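Glutamate--tRNA ligase (Elizabethkingia anophelis, PDB 6B1Z) attaches glutamate to its cognate tRNA at the expense of ATP, acting as a class I aminoacyl-tRNA synthetase. Local coordinates at residues G28-L33 against A254-I259; K172-R177 against H239-E244; F281-T286 against G296-G301. All blocks are in the same frame, centred on the assembly; numbering follows the deposited sequence.

All three contacts lie in the class I catalytic domain. Contacts 1 and 3 meet the HIGH-type signature HLGG, which with the KMSKS-type signature probably lines the ATP site, as in class I synthetases: helix 26-41 starts within it and carries the 28-33 side of contact 1, while F281 of contact 3 meets its histidine H25 edge-to-face. They touch through V29 CG2 and P282 CG, 4.1 Å apart. Contact 2 is nested in the chain loop closed by contact 1; their nearest atoms are about 6 Å apart, and R228 bonds to H239 and, weakly, to H255. Contact 3 is about 23 Å from contact 2 (nearest atoms). A magnesium ion lies about 11 Å from the L256 side chain.

Contact 1 (G28-L33 against A254-I259); sequences GVRTAL and AHLSLI. With EDO (1,2-ethanediol), chain R.
R30, on the helix that begins within the HIGH-type signature, reaches across to the carbonyl oxygen of S257, just past the end of strand 252-256. Its CB points toward the strand end, and CG lies anti to the backbone N (chi1 -171°). CD continues the extended line before a bend at chi3 (57°) sets NE; V311 of helix 304-312 packs beside this side chain. CZ lies 3.8 Å from I259 CG1, which sits over one face of the guanidinium, off centre toward the rim, as the two side chains meet tip to tip. NH1 is 3.6 Å from the same CG1 and donates to water 1 at 3.0 Å and to the carbonyl of L314. NH2 ends the path: it gives S257 O a 2.7 Å hydrogen bond, nearly straight at 161°, and passes L256 CB at 3.8 Å. S257 O lies close to the guanidinium plane and also accepts from water 1, so water and arginine grip one carbonyl together.

Over the other guanidinium face lies C1 of a 1,2-ethanediol, probably from the crystallisation liquor; its O1 takes a 2.8 Å hydrogen bond from S257 N and its O2 bonds to water 1. T31 OG1 rests 3.7 Å from L256 CD1, although its hydrogen bond goes back to G27 O. The S257 hydroxyl turns to K341 O.

I259 pairs through its backbone with L268 of the KLSKR sequence, the KMSKS-type signature, so the contact joins the helix that begins within one signature to a loop backbone-bonded to the other. Chemically, a buried guanidinium is held by backbone carbonyls and water, whose oxygens would partly offset its positive charge, while I259 gives one face an apolar cover.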
loop_
_atom_site.group_PDB
_atom_site.type_symbol
_atom_site.label_atom_id
_atom_site.label_comp_id
_atom_site.label_asym_id
_atom_site.label_seq_id
_atom_site.Cartn_x
_atom_site.Cartn_y
_atom_site.Cartn_z
ATOM N N GLY A 28 -2.408 5.425 1.457
ATOM C CA GLY A 28 -3.696 5.449 0.787
ATOM C C GLY A 28 -4.411 4.111 0.827
ATOM O O GLY A 28 -5.628 4.054 0.992
ATOM N N VAL A 29 -3.659 3.015 0.690
ATOM C CA VAL A 29 -4.240 1.685 0.846
ATOM C C VAL A 29 -4.840 1.531 2.230
ATOM O O VAL A 29 -5.945 0.993 2.386
ATOM C CB VAL A 29 -3.172 0.609 0.591
ATOM C CG1 VAL A 29 -3.733 -0.794 0.904
ATOM C CG2 VAL A 29 -2.676 0.697 -0.851
ATOM N N ARG A 30 -4.119 1.999 3.257
ATOM C CA ARG A 30 -4.625 1.882 4.628
ATOM C C ARG A 30 -5.898 2.686 4.823
ATOM O O ARG A 30 -6.845 2.209 5.467
ATOM C CB ARG A 30 -3.575 2.301 5.651
ATOM C CG ARG A 30 -4.020 1.977 7.100
ATOM C CD ARG A 30 -3.090 2.506 8.162
ATOM N NE ARG A 30 -2.918 3.949 8.043
ATOM C CZ ARG A 30 -2.051 4.657 8.754
ATOM N NH1 ARG A 30 -1.299 4.081 9.692
ATOM N NH2 ARG A 30 -1.951 5.956 8.524
ATOM N N THR A 31 -5.940 3.909 4.291
ATOM C CA THR A 31 -7.153 4.713 4.402
ATOM C C THR A 31 -8.331 4.017 3.740
ATOM O O THR A 31 -9.419 3.908 4.327
ATOM C CB THR A 31 -6.920 6.094 3.797
ATOM O OG1 THR A 31 -5.975 6.794 4.616
ATOM C CG2 THR A 31 -8.252 6.871 3.757
ATOM N N ALA A 32 -8.132 3.520 2.511
ATOM C CA ALA A 32 -9.190 2.779 1.834
ATOM C C ALA A 32 -9.633 1.568 2.650
ATOM O O ALA A 32 -10.835 1.303 2.764
ATOM C CB ALA A 32 -8.716 2.333 0.442
ATOM N N LEU A 33 -8.680 0.828 3.230
ATOM C CA LEU A 33 -9.022 -0.342 4.029
ATOM C C LEU A 33 -9.864 0.037 5.235
ATOM O O LEU A 33 -10.878 -0.612 5.521
ATOM C CB LEU A 33 -7.752 -1.071 4.471
ATOM C CG LEU A 33 -7.980 -2.222 5.452
ATOM C CD1 LEU A 33 -8.761 -3.383 4.822
ATOM C CD2 LEU A 33 -6.657 -2.709 5.989
ATOM N N ALA A 254 -12.042 11.450 11.235
ATOM C CA ALA A 254 -11.005 10.626 11.856
ATOM C C ALA A 254 -9.728 10.806 11.054
ATOM O O ALA A 254 -9.702 10.477 9.864
ATOM C CB ALA A 254 -11.414 9.149 11.888
ATOM N N HIS A 255 -8.675 11.316 11.690
ATOM C CA HIS A 255 -7.423 11.617 11.005
ATOM C C HIS A 255 -6.362 10.603 11.409
ATOM O O HIS A 255 -6.000 10.504 12.588
ATOM C CB HIS A 255 -6.972 13.046 11.300
ATOM C CG HIS A 255 -7.752 14.069 10.539
ATOM N ND1 HIS A 255 -8.981 14.537 10.965
ATOM C CD2 HIS A 255 -7.489 14.709 9.373
ATOM C CE1 HIS A 255 -9.436 15.423 10.094
ATOM N NE2 HIS A 255 -8.552 15.543 9.116
ATOM N N LEU A 256 -5.871 9.857 10.423
ATOM C CA LEU A 256 -4.899 8.793 10.634
ATOM C C LEU A 256 -3.476 9.337 10.581
ATOM O O LEU A 256 -3.099 10.033 9.632
ATOM C CB LEU A 256 -5.098 7.717 9.565
ATOM C CG LEU A 256 -6.526 7.172 9.458
ATOM C CD1 LEU A 256 -6.685 6.344 8.180
ATOM C CD2 LEU A 256 -6.858 6.314 10.685
ATOM N N SER A 257 -2.681 9.007 11.589
ATOM C CA SER A 257 -1.311 9.503 11.648
ATOM C C SER A 257 -0.464 8.869 10.549
ATOM O O SER A 257 -0.655 7.705 10.191
ATOM C CB SER A 257 -0.714 9.217 13.029
ATOM O OG SER A 257 -1.470 9.903 14.025
ATOM N N LEU A 258 0.472 9.649 10.005
ATOM C CA LEU A 258 1.315 9.155 8.919
ATOM C C LEU A 258 2.127 7.944 9.368
ATOM O O LEU A 258 2.581 7.867 10.511
ATOM C CB LEU A 258 2.253 10.269 8.440
ATOM C CG LEU A 258 1.534 11.487 7.846
ATOM C CD1 LEU A 258 2.533 12.589 7.510
ATOM C CD2 LEU A 258 0.727 11.102 6.622
ATOM N N ILE A 259 2.288 6.990 8.450
ATOM C CA ILE A 259 3.127 5.823 8.689
ATOM C C ILE A 259 4.572 6.274 8.821
ATOM O O ILE A 259 5.062 7.088 8.029
ATOM C CB ILE A 259 2.947 4.808 7.553
ATOM C CG1 ILE A 259 1.488 4.333 7.498
ATOM C CG2 ILE A 259 3.923 3.637 7.719
ATOM C CD1 ILE A 259 1.113 3.571 6.240
HETATM C C1 EDO R . -3.217 5.838 12.452
HETATM O O1 EDO R . -3.477 6.953 13.324
HETATM C C2 EDO R . -2.391 4.808 13.211
HETATM O O2 EDO R . -1.091 5.372 13.438
HETATM O O HOH W 1 0.678 5.449 11.414
#

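Contact 2 (K172-R177 against H239-E244); sequences KMPLDR and HVLLYE. With EDO (1,2-ethanediol), chain V.
R177 and E244 form the polar half of this contact, between the loop joining strands 168-171 and 178-183 and helix 236-246. R177 runs extended from CG to NE, CG anti to the backbone N (chi1 -177°). The side chains meet tip to tip in an end-on salt bridge: NH2 gives OE1 a 2.8 Å hydrogen bond on its syn lone pair, while NH1 reaches OE2 at 3.2 Å. A weak third bond joins NH2 to OE2. The grip is twisted, guanidinium and carboxylate planes 51° apart. The Y111 hydroxyl makes weak hydrogen bonds with R177 NH1 and E244 OE2.

The apolar half centres on L241. Its CD2 lies over one face of the R177 guanidinium, toward the rim, 3.6 Å from NH1. Its CD1 meets M173 SD at 4.0 Å, the two side chains crossing at about a right angle, and P174 CD at 4.3 Å. F171 and I179 of the flanking strands also touch L241.

Y243 OH donates (2.6 Å) to O2 of a 1,2-ethanediol, probably from the crystallisation liquor, whose O1 sits over the H239 ring centre.

A partly exposed ion pair thus sits beside a buried leucine, and its opposite charges probably offset each other.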
loop_
_atom_site.group_PDB
_atom_site.type_symbol
_atom_site.label_atom_id
_atom_site.label_comp_id
_atom_site.label_asym_id
_atom_site.label_seq_id
_atom_site.Cartn_x
_atom_site.Cartn_y
_atom_site.Cartn_z
ATOM N N LYS A 172 -13.205 33.809 3.780
ATOM C CA LYS A 172 -12.872 34.935 4.667
ATOM C C LYS A 172 -12.708 34.424 6.098
ATOM O O LYS A 172 -13.689 34.255 6.832
ATOM C CB LYS A 172 -13.940 36.015 4.575
ATOM C CG LYS A 172 -13.583 37.304 5.318
ATOM C CD LYS A 172 -14.718 38.311 5.165
ATOM C CE LYS A 172 -14.411 39.604 5.891
ATOM N NZ LYS A 172 -14.614 39.464 7.352
ATOM N N MET A 173 -11.465 34.196 6.510
ATOM C CA MET A 173 -11.223 33.662 7.847
ATOM C C MET A 173 -11.720 34.651 8.892
ATOM O O MET A 173 -11.364 35.839 8.828
ATOM C CB MET A 173 -9.742 33.396 8.093
ATOM C CG MET A 173 -9.342 31.968 7.937
ATOM S SD MET A 173 -10.160 30.870 9.116
ATOM C CE MET A 173 -9.957 29.374 8.133
ATOM N N PRO A 174 -12.539 34.210 9.850
ATOM C CA PRO A 174 -12.974 35.093 10.937
ATOM C C PRO A 174 -11.802 35.673 11.716
ATOM O O PRO A 174 -10.732 35.066 11.814
ATOM C CB PRO A 174 -13.814 34.166 11.833
ATOM C CG PRO A 174 -14.295 33.077 10.916
ATOM C CD PRO A 174 -13.209 32.891 9.876
ATOM N N LEU A 175 -12.028 36.865 12.273
ATOM C CA LEU A 175 -11.085 37.499 13.193
ATOM C C LEU A 175 -11.140 36.840 14.575
ATOM O O LEU A 175 -12.196 36.813 15.217
ATOM C CB LEU A 175 -11.395 38.992 13.295
ATOM C CG LEU A 175 -10.554 39.799 14.306
ATOM C CD1 LEU A 175 -9.076 39.697 13.971
ATOM C CD2 LEU A 175 -10.996 41.248 14.369
ATOM N N ASP A 176 -9.992 36.322 15.036
ATOM C CA ASP A 176 -9.789 35.943 16.437
ATOM C C ASP A 176 -10.947 35.109 16.993
ATOM O O ASP A 176 -11.578 35.438 17.998
ATOM C CB ASP A 176 -9.564 37.209 17.275
ATOM C CG ASP A 176 -9.116 36.912 18.701
ATOM O OD1 ASP A 176 -8.695 35.778 18.983
ATOM O OD2 ASP A 176 -9.207 37.826 19.565
ATOM N N ARG A 177 -11.221 33.998 16.310
ATOM C CA ARG A 177 -12.284 33.097 16.710
ATOM C C ARG A 177 -11.672 31.756 17.085
ATOM O O ARG A 177 -10.805 31.247 16.363
ATOM C CB ARG A 177 -13.307 32.955 15.577
ATOM C CG ARG A 177 -14.487 32.080 15.955
ATOM C CD ARG A 177 -15.540 32.047 14.840
ATOM N NE ARG A 177 -16.447 30.934 15.082
ATOM C CZ ARG A 177 -17.364 30.529 14.204
ATOM N NH1 ARG A 177 -17.527 31.198 13.069
ATOM N NH2 ARG A 177 -18.127 29.478 14.479
ATOM N N HIS A 239 -12.638 23.285 7.098
ATOM C CA HIS A 239 -13.737 22.466 6.600
ATOM C C HIS A 239 -14.970 22.605 7.474
ATOM O O HIS A 239 -16.088 22.735 6.957
ATOM C CB HIS A 239 -13.285 21.013 6.497
ATOM C CG HIS A 239 -12.147 20.841 5.547
ATOM N ND1 HIS A 239 -11.269 19.773 5.596
ATOM C CD2 HIS A 239 -11.722 21.632 4.534
ATOM C CE1 HIS A 239 -10.366 19.908 4.639
ATOM N NE2 HIS A 239 -10.630 21.016 3.967
ATOM N N VAL A 240 -14.785 22.592 8.795
ATOM C CA VAL A 240 -15.910 22.777 9.707
ATOM C C VAL A 240 -16.541 24.149 9.499
ATOM O O VAL A 240 -17.769 24.278 9.466
ATOM C CB VAL A 240 -15.447 22.548 11.160
ATOM C CG1 VAL A 240 -16.479 23.049 12.169
ATOM C CG2 VAL A 240 -15.161 21.059 11.363
ATOM N N LEU A 241 -15.718 25.179 9.266
ATOM C CA LEU A 241 -16.255 26.514 9.009
ATOM C C LEU A 241 -17.003 26.576 7.681
ATOM O O LEU A 241 -17.974 27.340 7.553
ATOM C CB LEU A 241 -15.126 27.556 9.041
ATOM C CG LEU A 241 -14.636 27.911 10.441
ATOM C CD1 LEU A 241 -13.287 28.647 10.318
ATOM C CD2 LEU A 241 -15.682 28.791 11.132
ATOM N N LEU A 242 -16.572 25.794 6.677
ATOM C CA LEU A 242 -17.306 25.777 5.417
ATOM C C LEU A 242 -18.695 25.172 5.589
ATOM O O LEU A 242 -19.663 25.681 5.015
ATOM C CB LEU A 242 -16.511 25.016 4.351
ATOM C CG LEU A 242 -15.308 25.809 3.818
ATOM C CD1 LEU A 242 -14.434 24.883 2.955
ATOM C CD2 LEU A 242 -15.720 27.052 3.004
ATOM N N TYR A 243 -18.818 24.085 6.361
ATOM C CA TYR A 243 -20.151 23.536 6.615
ATOM C C TYR A 243 -21.023 24.578 7.300
ATOM O O TYR A 243 -22.177 24.777 6.913
ATOM C CB TYR A 243 -20.089 22.257 7.458
ATOM C CG TYR A 243 -19.625 21.049 6.682
ATOM C CD1 TYR A 243 -20.486 20.376 5.837
ATOM C CD2 TYR A 243 -18.322 20.589 6.802
ATOM C CE1 TYR A 243 -20.060 19.276 5.114
ATOM C CE2 TYR A 243 -17.879 19.487 6.077
ATOM C CZ TYR A 243 -18.760 18.845 5.237
ATOM O OH TYR A 243 -18.342 17.745 4.529
ATOM N N GLU A 244 -20.460 25.299 8.270
ATOM C CA GLU A 244 -21.207 26.373 8.919
ATOM C C GLU A 244 -21.634 27.439 7.914
ATOM O O GLU A 244 -22.787 27.901 7.930
ATOM C CB GLU A 244 -20.360 26.987 10.030
ATOM C CG GLU A 244 -21.052 28.132 10.760
ATOM C CD GLU A 244 -20.172 28.746 11.832
ATOM O OE1 GLU A 244 -19.340 28.029 12.417
ATOM O OE2 GLU A 244 -20.310 29.956 12.085
HETATM C C1 EDO V . -13.837 17.449 3.352
HETATM O O1 EDO V . -12.974 18.576 3.189
HETATM C C2 EDO V . -14.543 17.556 4.692
HETATM O O2 EDO V . -15.826 16.921 4.606
#

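Contact 3 (F281-T286 against G296-G301); sequences FPLNFT and GYREEG
N284 N and R298 NH2 both donate to E299 OE2, each at 3.0 Å and from opposite faces of the carboxylate, at the base of the β-hairpin formed by strands 285-286 and 293-294. The R298 bond is part of a salt bridge and lies in the guanidinium plane; NH1 of the same arginine pairs with E68 on helix 62-73. N284 answers across the hairpin base, its OD1 accepting from G296 N at 3.0 Å in the amide carbonyl plane. Beyond G296 two backbone-to-backbone bonds follow: Y297 N to F281 O (3.0 Å) and R298 N to P282 O (2.9 Å, 173°).

A bend at chi2 (88°) sets E299 CD against the N284 amide, the carboxylate and amide planes stacked 12° apart. N284 OD1 lies 3.0 Å from E299 CD; the bonds donated to OD1 and OE2 would offset part of the repulsion between the acceptors. G296 CA packs against L283 C, with no room for a side chain. The Y297 ring turns its edge to F281 O and meets F307 of helix 304-312. In the packing beyond, L283 crosses R298 at a slant: its CD2 sits over the centre of the guanidinium, 3.6 Å from CZ.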
loop_
_atom_site.group_PDB
_atom_site.type_symbol
_atom_site.label_atom_id
_atom_site.label_comp_id
_atom_site.label_asym_id
_atom_site.label_seq_id
_atom_site.Cartn_x
_atom_site.Cartn_y
_atom_site.Cartn_z
ATOM N N PHE A 281 4.301 0.669 -3.733
ATOM C CA PHE A 281 2.973 0.726 -4.329
ATOM C C PHE A 281 2.374 -0.676 -4.401
ATOM O O PHE A 281 3.118 -1.653 -4.531
ATOM C CB PHE A 281 3.059 1.325 -5.741
ATOM C CG PHE A 281 3.832 2.618 -5.801
ATOM C CD1 PHE A 281 3.570 3.646 -4.905
ATOM C CD2 PHE A 281 4.837 2.786 -6.741
ATOM C CE1 PHE A 281 4.285 4.839 -4.964
ATOM C CE2 PHE A 281 5.559 3.976 -6.805
ATOM C CZ PHE A 281 5.279 4.996 -5.913
ATOM N N PRO A 282 1.042 -0.820 -4.320
ATOM C CA PRO A 282 0.467 -2.179 -4.404
ATOM C C PRO A 282 0.720 -2.860 -5.739
ATOM O O PRO A 282 0.956 -4.076 -5.771
ATOM C CB PRO A 282 -1.033 -1.945 -4.143
ATOM C CG PRO A 282 -1.264 -0.491 -4.517
ATOM C CD PRO A 282 0.008 0.210 -4.096
ATOM N N LEU A 283 0.692 -2.105 -6.843
ATOM C CA LEU A 283 0.848 -2.633 -8.190
ATOM C C LEU A 283 1.964 -1.882 -8.898
ATOM O O LEU A 283 2.308 -0.752 -8.536
ATOM C CB LEU A 283 -0.448 -2.489 -9.006
ATOM C CG LEU A 283 -1.778 -2.768 -8.317
ATOM C CD1 LEU A 283 -2.941 -2.464 -9.268
ATOM C CD2 LEU A 283 -1.854 -4.207 -7.853
ATOM N N ASN A 284 2.504 -2.518 -9.941
ATOM C CA ASN A 284 3.473 -1.873 -10.819
ATOM C C ASN A 284 3.002 -0.485 -11.236
ATOM O O ASN A 284 1.849 -0.308 -11.638
ATOM C CB ASN A 284 3.679 -2.718 -12.076
ATOM C CG ASN A 284 4.741 -3.778 -11.913
ATOM O OD1 ASN A 284 5.109 -4.145 -10.804
ATOM N ND2 ASN A 284 5.237 -4.283 -13.035
ATOM N N PHE A 285 3.898 0.497 -11.145
ATOM C CA PHE A 285 3.639 1.833 -11.681
ATOM C C PHE A 285 4.817 2.299 -12.520
ATOM O O PHE A 285 5.943 2.389 -12.020
ATOM C CB PHE A 285 3.371 2.844 -10.570
ATOM C CG PHE A 285 3.134 4.234 -11.084
ATOM C CD1 PHE A 285 1.951 4.550 -11.734
ATOM C CD2 PHE A 285 4.105 5.213 -10.942
ATOM C CE1 PHE A 285 1.733 5.835 -12.227
ATOM C CE2 PHE A 285 3.895 6.502 -11.429
ATOM C CZ PHE A 285 2.707 6.810 -12.071
ATOM N N THR A 286 4.547 2.653 -13.776
ATOM C CA THR A 286 5.556 3.201 -14.677
ATOM C C THR A 286 5.435 4.720 -14.685
ATOM O O THR A 286 4.389 5.260 -15.060
ATOM C CB THR A 286 5.383 2.637 -16.086
ATOM O OG1 THR A 286 5.478 1.204 -16.042
ATOM C CG2 THR A 286 6.453 3.196 -17.019
ATOM N N GLY A 296 5.416 -3.427 -7.936
ATOM C CA GLY A 296 4.459 -3.407 -6.849
ATOM C C GLY A 296 4.575 -4.615 -5.922
ATOM O O GLY A 296 5.231 -5.616 -6.227
ATOM N N TYR A 297 3.912 -4.498 -4.767
ATOM C CA TYR A 297 3.773 -5.641 -3.864
ATOM C C TYR A 297 3.259 -6.868 -4.608
ATOM O O TYR A 297 3.777 -7.980 -4.437
ATOM C CB TYR A 297 2.829 -5.302 -2.706
ATOM C CG TYR A 297 3.476 -4.531 -1.565
ATOM C CD1 TYR A 297 3.571 -3.145 -1.597
ATOM C CD2 TYR A 297 3.975 -5.204 -0.454
ATOM C CE1 TYR A 297 4.148 -2.441 -0.547
ATOM C CE2 TYR A 297 4.548 -4.512 0.591
ATOM C CZ TYR A 297 4.648 -3.138 0.528
ATOM O OH TYR A 297 5.216 -2.444 1.572
ATOM N N ARG A 298 2.232 -6.683 -5.449
ATOM C CA ARG A 298 1.650 -7.823 -6.153
ATOM C C ARG A 298 2.692 -8.527 -7.018
ATOM O O ARG A 298 2.858 -9.751 -6.945
ATOM C CB ARG A 298 0.458 -7.371 -7.003
ATOM C CG ARG A 298 -0.169 -8.522 -7.810
ATOM C CD ARG A 298 -1.269 -8.032 -8.746
ATOM N NE ARG A 298 -0.746 -7.074 -9.716
ATOM C CZ ARG A 298 -1.497 -6.435 -10.609
ATOM N NH1 ARG A 298 -2.800 -6.677 -10.661
ATOM N NH2 ARG A 298 -0.948 -5.559 -11.436
ATOM N N GLU A 299 3.421 -7.766 -7.825
ATOM C CA GLU A 299 4.369 -8.366 -8.751
ATOM C C GLU A 299 5.602 -8.907 -8.040
ATOM O O GLU A 299 6.255 -9.816 -8.572
ATOM C CB GLU A 299 4.759 -7.342 -9.812
ATOM C CG GLU A 299 3.606 -6.973 -10.760
ATOM C CD GLU A 299 2.730 -5.821 -10.255
ATOM O OE1 GLU A 299 2.780 -5.480 -9.055
ATOM O OE2 GLU A 299 2.004 -5.228 -11.088
ATOM N N GLU A 300 5.919 -8.387 -6.852
ATOM C CA GLU A 300 7.014 -8.919 -6.046
ATOM C C GLU A 300 6.626 -10.189 -5.304
ATOM O O GLU A 300 7.470 -10.759 -4.603
ATOM C CB GLU A 300 7.500 -7.863 -5.042
ATOM C CG GLU A 300 8.288 -6.730 -5.692
ATOM C CD GLU A 300 9.571 -7.214 -6.350
ATOM O OE1 GLU A 300 10.322 -7.968 -5.704
ATOM O OE2 GLU A 300 9.820 -6.856 -7.519
ATOM N N GLY A 301 5.394 -10.664 -5.445
ATOM C CA GLY A 301 5.007 -11.932 -4.860
ATOM C C GLY A 301 4.314 -11.859 -3.518
ATOM O O GLY A 301 4.141 -12.903 -2.873
#